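Local coordinates for pumilio homolog 23 (Arabidopsis thaliana, PDB 5WZJ), which binds RNA sequence-specifically, recognising a sequence of 18S ribosomal RNA through pumilio repeats packed into a half-donut superhelix, at residues E279-N284 / R321-V326; N312-L317 / G341-E346. All coordinates share one frame; numbering follows the deposited sequence.

Contact 1. Residues E279-N284 / R321-V326; sequences ESMKDN and RCANFV. With nucleotides of chain B.
The ring of Phe-325 lies between a base and the side-chain oxygen of Asn-324. One face receives the nearly parallel guanine of G7 of chain B, whose C6 sits over the ring centre 3.4 Å from the plane; Asn-324 OD1 lies over the centre of the other. Around the edge, in plane, come Arg-321 O, Cys-322 O and O2' of U5 of chain B. With an alanine here, the ring surface under C4, C5, C6 and N7 of G7 would go and the base would probably be freer to shift, though CB would still lie under N1. The guanidinium of Arg-321 offers one face, near its rim, to C4' of the G7 sugar.

Two asparagines hydrogen-bond to the RNA, one at a base and one at a sugar. Asn-324 reads the edge of U6 of chain B twice: OD1 accepts from U6 N3 at 2.9 Å and 158°, while ND2 donates to U6 O2 at 3.0 Å, less straight at 138°. With CG anti to its backbone N (chi1 178°), beside the carbonyl carbon, Asn-284 accepts the G7 O2' hydroxyl on OD1 at 2.6 Å. Between the protein segments, Cys-322 SG touches Asn-284 CA at 3.6 Å, and Met-281 SD reaches Val-326 CG1 at 3.8 Å.

A base-reading asparagine followed by an aromatic lying flat against a base is characteristic of the RNA-binding helix of a pumilio repeat.

Contact 2. Residues N312-L317 / G341-E346; sequences NSLFEL and GIMWEE
Both carboxylate oxygens of Glu-346 hydrogen-bond to backbone N-H groups of residues 312-317. OE2 accepts from Asn-312 N at 2.7 Å, on its syn side and 26° out of the carboxylate plane. OE1 takes Leu-314 N at 3.0 Å, approached nearly along the C-O direction, with an angle of 155°. The chain of Glu-346 is extended beyond CG, which carries the carboxylate across from its own helix, and two bonds to different oxygens restrict its rotation.

A single water adds a third link: it donates to Glu-346 OE1 at 2.7 Å and accepts from Phe-315 N at 3.0 Å. OE1 thus accepts from both Leu-314 N and the water, which carries it to Phe-315 N.

The arrangement is a carboxylate placed at the N-terminal end of a helix by a residue remote in sequence, in the all-helical region around Pumilio repeat 6. Ser-313 holds the N-cap position of helix 314-318 but makes no capping bond with its side chain, and the negative charge of Glu-346 probably interacts favourably with the helix dipole.

Leu-314 and Glu-346 also pack closely: their side chains cross at about a right angle, with Leu-314 CB 3.2 Å from Glu-346 OE1. The apolar contact is that of Leu-314 CD1 with Met-343 CG at 3.9 Å. Leu-330 and Ile-331 of helix 323-332 pack against Leu-314 and Met-343 respectively.

Overall arrangement
The two contacts interleave along the chain, residues 312-317 of contact 2 falling between the segments of contact 1, and their centres are 15 Å apart. They meet directly through helix 314-318. Lys-282 NZ forms a salt bridge with Glu-316 OE2 at 3.1 Å, Ala-323 CB rests on Leu-317 O at 3.4 Å, and Met-281 CB lies 4.1 Å from Leu-317 CD2. Contact 1 joins Pumilio repeats 5 and 6 at the RNA itself; contact 2 lies farther from the RNA, its nearest atom about 8 Å from the nucleic acid. Helix 323-332, which presents the base-contacting residues, lies in sequence between helices 314-318 and 337-347.

Contact 1. Residues E279-N284 / R321-V326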
loop_
_atom_site.group_PDB
_atom_site.type_symbol
_atom_site.label_atom_id
_atom_site.label_comp_id
_atom_site.label_asym_id
_atom_site.label_seq_id
_atom_site.Cartn_x
_atom_site.Cartn_y
_atom_site.Cartn_z
ATOM N N GLU A 279 -21.342 -13.622 -7.821
ATOM C CA GLU A 279 -22.458 -12.754 -7.443
ATOM C C GLU A 279 -22.168 -11.899 -6.217
ATOM O O GLU A 279 -22.836 -10.880 -6.018
ATOM C CB GLU A 279 -23.719 -13.585 -7.180
ATOM C CG GLU A 279 -24.499 -13.952 -8.428
ATOM C CD GLU A 279 -25.551 -15.029 -8.175
ATOM O OE1 GLU A 279 -25.760 -15.407 -6.997
ATOM O OE2 GLU A 279 -26.155 -15.503 -9.164
ATOM N N SER A 280 -21.218 -12.295 -5.374
ATOM C CA SER A 280 -20.869 -11.502 -4.206
ATOM C C SER A 280 -19.735 -10.521 -4.476
ATOM O O SER A 280 -19.367 -9.763 -3.572
ATOM C CB SER A 280 -20.483 -12.426 -3.037
ATOM O OG SER A 280 -21.494 -13.386 -2.780
ATOM N N MET A 281 -19.190 -10.506 -5.698
ATOM C CA MET A 281 -17.951 -9.782 -5.990
ATOM C C MET A 281 -18.111 -8.267 -5.935
ATOM O O MET A 281 -17.106 -7.550 -5.846
ATOM C CB MET A 281 -17.427 -10.188 -7.371
ATOM C CG MET A 281 -15.943 -9.921 -7.568
ATOM S SD MET A 281 -14.948 -10.940 -6.443
ATOM C CE MET A 281 -15.266 -12.582 -7.086
ATOM N N LYS A 282 -19.340 -7.757 -6.013
ATOM C CA LYS A 282 -19.578 -6.322 -5.956
ATOM C C LYS A 282 -19.778 -5.821 -4.536
ATOM O O LYS A 282 -19.850 -4.602 -4.324
ATOM C CB LYS A 282 -20.792 -5.951 -6.818
ATOM C CG LYS A 282 -20.613 -6.337 -8.287
ATOM C CD LYS A 282 -21.839 -5.994 -9.132
ATOM C CE LYS A 282 -21.624 -6.437 -10.584
ATOM N NZ LYS A 282 -22.759 -6.061 -11.477
ATOM N N ASP A 283 -19.853 -6.722 -3.563
ATOM C CA ASP A 283 -19.933 -6.309 -2.169
ATOM C C ASP A 283 -18.630 -5.641 -1.733
ATOM O O ASP A 283 -17.535 -6.089 -2.089
ATOM C CB ASP A 283 -20.223 -7.522 -1.291
ATOM C CG ASP A 283 -20.283 -7.166 0.166
ATOM O OD1 ASP A 283 -21.350 -6.692 0.587
ATOM O OD2 ASP A 283 -19.266 -7.342 0.881
ATOM N N ASN A 284 -18.738 -4.557 -0.960
ATOM C CA ASN A 284 -17.513 -3.847 -0.595
ATOM C C ASN A 284 -16.609 -4.695 0.296
ATOM O O ASN A 284 -15.385 -4.686 0.127
ATOM C CB ASN A 284 -17.812 -2.523 0.098
ATOM C CG ASN A 284 -16.529 -1.803 0.511
ATOM O OD1 ASN A 284 -15.773 -1.334 -0.341
ATOM N ND2 ASN A 284 -16.252 -1.764 1.813
ATOM N N ARG A 321 -18.023 -0.201 -8.879
ATOM C CA ARG A 321 -17.254 0.646 -7.973
ATOM C C ARG A 321 -16.395 -0.152 -6.996
ATOM O O ARG A 321 -15.396 0.379 -6.497
ATOM C CB ARG A 321 -18.204 1.578 -7.204
ATOM C CG ARG A 321 -19.080 0.865 -6.176
ATOM C CD ARG A 321 -20.300 1.700 -5.736
ATOM N NE ARG A 321 -19.953 2.925 -5.014
ATOM C CZ ARG A 321 -19.811 3.005 -3.692
ATOM N NH1 ARG A 321 -19.503 4.168 -3.124
ATOM N NH2 ARG A 321 -19.972 1.925 -2.935
ATOM N N CYS A 322 -16.758 -1.397 -6.683
ATOM C CA CYS A 322 -15.938 -2.229 -5.803
ATOM C C CYS A 322 -15.191 -3.320 -6.552
ATOM O O CYS A 322 -13.992 -3.521 -6.337
ATOM C CB CYS A 322 -16.802 -2.877 -4.707
ATOM S SG CYS A 322 -17.516 -1.702 -3.534
ATOM N N ALA A 323 -15.888 -4.059 -7.408
ATOM C CA ALA A 323 -15.275 -5.197 -8.076
ATOM C C ALA A 323 -14.137 -4.797 -9.010
ATOM O O ALA A 323 -13.313 -5.653 -9.345
ATOM C CB ALA A 323 -16.336 -5.971 -8.861
ATOM N N ASN A 324 -14.066 -3.537 -9.458
ATOM C CA ASN A 324 -12.980 -3.215 -10.383
ATOM C C ASN A 324 -11.630 -3.334 -9.696
ATOM O O ASN A 324 -10.630 -3.623 -10.356
ATOM C CB ASN A 324 -13.161 -1.825 -11.009
ATOM C CG ASN A 324 -12.667 -0.704 -10.124
ATOM O OD1 ASN A 324 -11.524 -0.262 -10.252
ATOM N ND2 ASN A 324 -13.528 -0.230 -9.218
ATOM N N PHE A 325 -11.582 -3.153 -8.373
ATOM C CA PHE A 325 -10.317 -3.364 -7.673
ATOM C C PHE A 325 -9.956 -4.842 -7.599
ATOM O O PHE A 325 -8.766 -5.183 -7.576
ATOM C CB PHE A 325 -10.378 -2.747 -6.280
ATOM C CG PHE A 325 -10.474 -1.251 -6.300
ATOM C CD1 PHE A 325 -9.332 -0.472 -6.463
ATOM C CD2 PHE A 325 -11.711 -0.624 -6.185
ATOM C CE1 PHE A 325 -9.413 0.908 -6.489
ATOM C CE2 PHE A 325 -11.806 0.755 -6.231
ATOM C CZ PHE A 325 -10.651 1.528 -6.367
ATOM N N VAL A 326 -10.958 -5.732 -7.581
ATOM C CA VAL A 326 -10.675 -7.157 -7.708
ATOM C C VAL A 326 -10.084 -7.458 -9.078
ATOM O O VAL A 326 -9.142 -8.250 -9.204
ATOM C CB VAL A 326 -11.943 -7.995 -7.461
ATOM C CG1 VAL A 326 -11.597 -9.486 -7.507
ATOM C CG2 VAL A 326 -12.575 -7.646 -6.113
ATOM P P G B 7 -14.319 6.670 -3.851
ATOM O OP1 G B 7 -15.499 7.561 -3.779
ATOM O OP2 G B 7 -13.039 6.934 -3.155
ATOM O "O5'" G B 7 -14.741 5.238 -3.288
ATOM C "C5'" G B 7 -15.982 4.657 -3.640
ATOM C "C4'" G B 7 -16.116 3.268 -3.065
ATOM O "O4'" G B 7 -15.327 2.320 -3.831
ATOM C "C3'" G B 7 -15.610 3.086 -1.647
ATOM O "O3'" G B 7 -16.503 3.603 -0.679
ATOM C "C2'" G B 7 -15.409 1.576 -1.573
ATOM O "O2'" G B 7 -16.653 0.921 -1.394
ATOM C "C1'" G B 7 -14.898 1.270 -2.989
ATOM N N9 G B 7 -13.430 1.205 -3.011
ATOM C C8 G B 7 -12.546 2.258 -2.975
ATOM N N7 G B 7 -11.306 1.864 -2.958
ATOM C C5 G B 7 -11.371 0.478 -2.970
ATOM C C6 G B 7 -10.342 -0.499 -2.960
ATOM O O6 G B 7 -9.125 -0.310 -2.938
ATOM N N1 G B 7 -10.836 -1.798 -2.990
ATOM C C2 G B 7 -12.172 -2.108 -3.006
ATOM N N2 G B 7 -12.473 -3.415 -3.020
ATOM N N3 G B 7 -13.145 -1.206 -3.010
ATOM C C4 G B 7 -12.678 0.055 -2.992
ATOM P P U B 6 -9.137 8.479 -7.818
ATOM O OP1 U B 6 -9.418 8.787 -9.242
ATOM O OP2 U B 6 -8.503 9.493 -6.956
ATOM O "O5'" U B 6 -10.479 8.026 -7.093
ATOM C "C5'" U B 6 -11.749 8.559 -7.437
ATOM C "C4'" U B 6 -12.829 7.526 -7.235
ATOM O "O4'" U B 6 -12.746 6.553 -8.311
ATOM C "C3'" U B 6 -12.714 6.731 -5.928
ATOM O "O3'" U B 6 -14.014 6.430 -5.416
ATOM C "C2'" U B 6 -12.014 5.444 -6.368
ATOM O "O2'" U B 6 -12.279 4.326 -5.547
ATOM C "C1'" U B 6 -12.578 5.250 -7.774
ATOM N N1 U B 6 -11.709 4.491 -8.692
ATOM C C2 U B 6 -12.114 3.219 -9.068
ATOM O O2 U B 6 -13.144 2.703 -8.652
ATOM N N3 U B 6 -11.271 2.571 -9.940
ATOM C C4 U B 6 -10.096 3.061 -10.479
ATOM O O4 U B 6 -9.441 2.365 -11.265
ATOM C C5 U B 6 -9.750 4.385 -10.048
ATOM C C6 U B 6 -10.543 5.038 -9.186
ATOM P P U B 5 -4.367 7.092 -3.746
ATOM O OP1 U B 5 -4.806 8.493 -3.550
ATOM O OP2 U B 5 -4.574 6.051 -2.708
ATOM O "O5'" U B 5 -5.007 6.549 -5.100
ATOM C "C5'" U B 5 -4.904 7.303 -6.301
ATOM C "C4'" U B 5 -5.948 6.883 -7.303
ATOM O "O4'" U B 5 -5.648 5.539 -7.766
ATOM C "C3'" U B 5 -7.372 6.835 -6.759
ATOM O "O3'" U B 5 -8.266 7.136 -7.818
ATOM C "C2'" U B 5 -7.530 5.365 -6.372
ATOM O "O2'" U B 5 -8.865 4.912 -6.323
ATOM C "C1'" U B 5 -6.736 4.678 -7.480
ATOM N N1 U B 5 -6.177 3.370 -7.113
ATOM C C2 U B 5 -6.471 2.310 -7.947
ATOM O O2 U B 5 -7.181 2.427 -8.926
ATOM N N3 U B 5 -5.920 1.106 -7.591
ATOM C C4 U B 5 -5.111 0.868 -6.503
ATOM O O4 U B 5 -4.696 -0.273 -6.327
ATOM C C5 U B 5 -4.837 2.013 -5.686
ATOM C C6 U B 5 -5.361 3.206 -6.013
#

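Contact 2. Residues N312-L317 / G341-E346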
loop_
_atom_site.group_PDB
_atom_site.type_symbol
_atom_site.label_atom_id
_atom_site.label_comp_id
_atom_site.label_asym_id
_atom_site.label_seq_id
_atom_site.Cartn_x
_atom_site.Cartn_y
_atom_site.Cartn_z
ATOM N N ASN A 312 -14.950 -14.134 -18.818
ATOM C CA ASN A 312 -16.193 -13.710 -19.464
ATOM C C ASN A 312 -16.964 -12.655 -18.665
ATOM O O ASN A 312 -17.955 -12.134 -19.172
ATOM C CB ASN A 312 -17.143 -14.881 -19.783
ATOM C CG ASN A 312 -16.483 -15.922 -20.658
ATOM O OD1 ASN A 312 -15.835 -15.587 -21.638
ATOM N ND2 ASN A 312 -16.609 -17.183 -20.284
ATOM N N SER A 313 -16.538 -12.296 -17.452
ATOM C CA SER A 313 -17.190 -11.233 -16.697
ATOM C C SER A 313 -16.276 -10.036 -16.459
ATOM O O SER A 313 -16.608 -9.165 -15.646
ATOM C CB SER A 313 -17.704 -11.770 -15.356
ATOM O OG SER A 313 -18.644 -12.823 -15.541
ATOM N N LEU A 314 -15.139 -9.961 -17.147
ATOM C CA LEU A 314 -14.106 -9.004 -16.755
ATOM C C LEU A 314 -14.587 -7.562 -16.890
ATOM O O LEU A 314 -14.335 -6.730 -16.008
ATOM C CB LEU A 314 -12.843 -9.226 -17.591
ATOM C CG LEU A 314 -12.112 -10.558 -17.380
ATOM C CD1 LEU A 314 -10.802 -10.578 -18.173
ATOM C CD2 LEU A 314 -11.851 -10.800 -15.877
ATOM N N PHE A 315 -15.280 -7.241 -17.983
ATOM C CA PHE A 315 -15.671 -5.849 -18.179
ATOM C C PHE A 315 -16.788 -5.458 -17.224
ATOM O O PHE A 315 -16.753 -4.366 -16.642
ATOM C CB PHE A 315 -16.085 -5.580 -19.630
ATOM C CG PHE A 315 -16.553 -4.166 -19.854
ATOM C CD1 PHE A 315 -15.664 -3.113 -19.752
ATOM C CD2 PHE A 315 -17.887 -3.890 -20.100
ATOM C CE1 PHE A 315 -16.084 -1.806 -19.916
ATOM C CE2 PHE A 315 -18.317 -2.580 -20.273
ATOM C CZ PHE A 315 -17.407 -1.538 -20.188
ATOM N N GLU A 316 -17.778 -6.337 -17.036
ATOM C CA GLU A 316 -18.853 -6.036 -16.092
ATOM C C GLU A 316 -18.300 -5.754 -14.700
ATOM O O GLU A 316 -18.743 -4.814 -14.026
ATOM C CB GLU A 316 -19.862 -7.185 -16.027
ATOM C CG GLU A 316 -20.999 -6.902 -15.046
ATOM C CD GLU A 316 -21.905 -8.103 -14.804
ATOM O OE1 GLU A 316 -21.889 -9.048 -15.625
ATOM O OE2 GLU A 316 -22.629 -8.100 -13.782
ATOM N N LEU A 317 -17.323 -6.553 -14.255
ATOM C CA LEU A 317 -16.742 -6.333 -12.934
ATOM C C LEU A 317 -15.870 -5.078 -12.906
ATOM O O LEU A 317 -15.792 -4.392 -11.875
ATOM C CB LEU A 317 -15.950 -7.575 -12.504
ATOM C CG LEU A 317 -16.807 -8.835 -12.288
ATOM C CD1 LEU A 317 -15.944 -10.072 -12.088
ATOM C CD2 LEU A 317 -17.788 -8.674 -11.113
ATOM N N GLY A 341 -4.005 -12.816 -23.185
ATOM C CA GLY A 341 -4.853 -12.699 -24.360
ATOM C C GLY A 341 -6.327 -12.632 -24.016
ATOM O O GLY A 341 -7.080 -11.856 -24.610
ATOM N N ILE A 342 -6.764 -13.434 -23.047
ATOM C CA ILE A 342 -8.167 -13.379 -22.641
ATOM C C ILE A 342 -8.484 -12.022 -22.028
ATOM O O ILE A 342 -9.519 -11.414 -22.327
ATOM C CB ILE A 342 -8.493 -14.539 -21.682
ATOM C CG1 ILE A 342 -8.537 -15.854 -22.461
ATOM C CG2 ILE A 342 -9.807 -14.295 -20.975
ATOM C CD1 ILE A 342 -8.364 -17.083 -21.603
ATOM N N MET A 343 -7.586 -11.505 -21.191
ATOM C CA MET A 343 -7.846 -10.208 -20.580
ATOM C C MET A 343 -7.862 -9.103 -21.630
ATOM O O MET A 343 -8.681 -8.181 -21.555
ATOM C CB MET A 343 -6.809 -9.920 -19.495
ATOM C CG MET A 343 -6.886 -10.895 -18.307
ATOM S SD MET A 343 -5.767 -10.418 -16.986
ATOM C CE MET A 343 -4.185 -10.452 -17.834
ATOM N N TRP A 344 -6.975 -9.177 -22.622
ATOM C CA TRP A 344 -6.948 -8.126 -23.633
ATOM C C TRP A 344 -8.224 -8.135 -24.466
ATOM O O TRP A 344 -8.787 -7.074 -24.755
ATOM C CB TRP A 344 -5.713 -8.278 -24.523
ATOM C CG TRP A 344 -5.505 -7.122 -25.448
ATOM C CD1 TRP A 344 -4.921 -5.921 -25.154
ATOM C CD2 TRP A 344 -5.876 -7.062 -26.824
ATOM N NE1 TRP A 344 -4.909 -5.112 -26.270
ATOM C CE2 TRP A 344 -5.495 -5.792 -27.307
ATOM C CE3 TRP A 344 -6.500 -7.957 -27.694
ATOM C CZ2 TRP A 344 -5.717 -5.400 -28.620
ATOM C CZ3 TRP A 344 -6.717 -7.571 -28.991
ATOM C CH2 TRP A 344 -6.329 -6.303 -29.448
ATOM N N GLU A 345 -8.714 -9.319 -24.829
ATOM C CA GLU A 345 -9.928 -9.398 -25.637
ATOM C C GLU A 345 -11.141 -8.840 -24.895
ATOM O O GLU A 345 -11.981 -8.156 -25.495
ATOM C CB GLU A 345 -10.186 -10.842 -26.062
ATOM C CG GLU A 345 -9.229 -11.355 -27.126
ATOM C CD GLU A 345 -9.367 -12.854 -27.362
ATOM O OE1 GLU A 345 -10.386 -13.438 -26.926
ATOM O OE2 GLU A 345 -8.451 -13.448 -27.975
ATOM N N GLU A 346 -11.260 -9.119 -23.593
ATOM C CA GLU A 346 -12.458 -8.683 -22.882
ATOM C C GLU A 346 -12.428 -7.194 -22.559
ATOM O O GLU A 346 -13.491 -6.567 -22.471
ATOM C CB GLU A 346 -12.653 -9.492 -21.590
ATOM C CG GLU A 346 -12.900 -11.001 -21.779
ATOM C CD GLU A 346 -13.457 -11.675 -20.513
ATOM O OE1 GLU A 346 -14.270 -11.037 -19.812
ATOM O OE2 GLU A 346 -13.081 -12.837 -20.208
HETATM O O HOH W 1 -16.083 -9.070 -20.232
#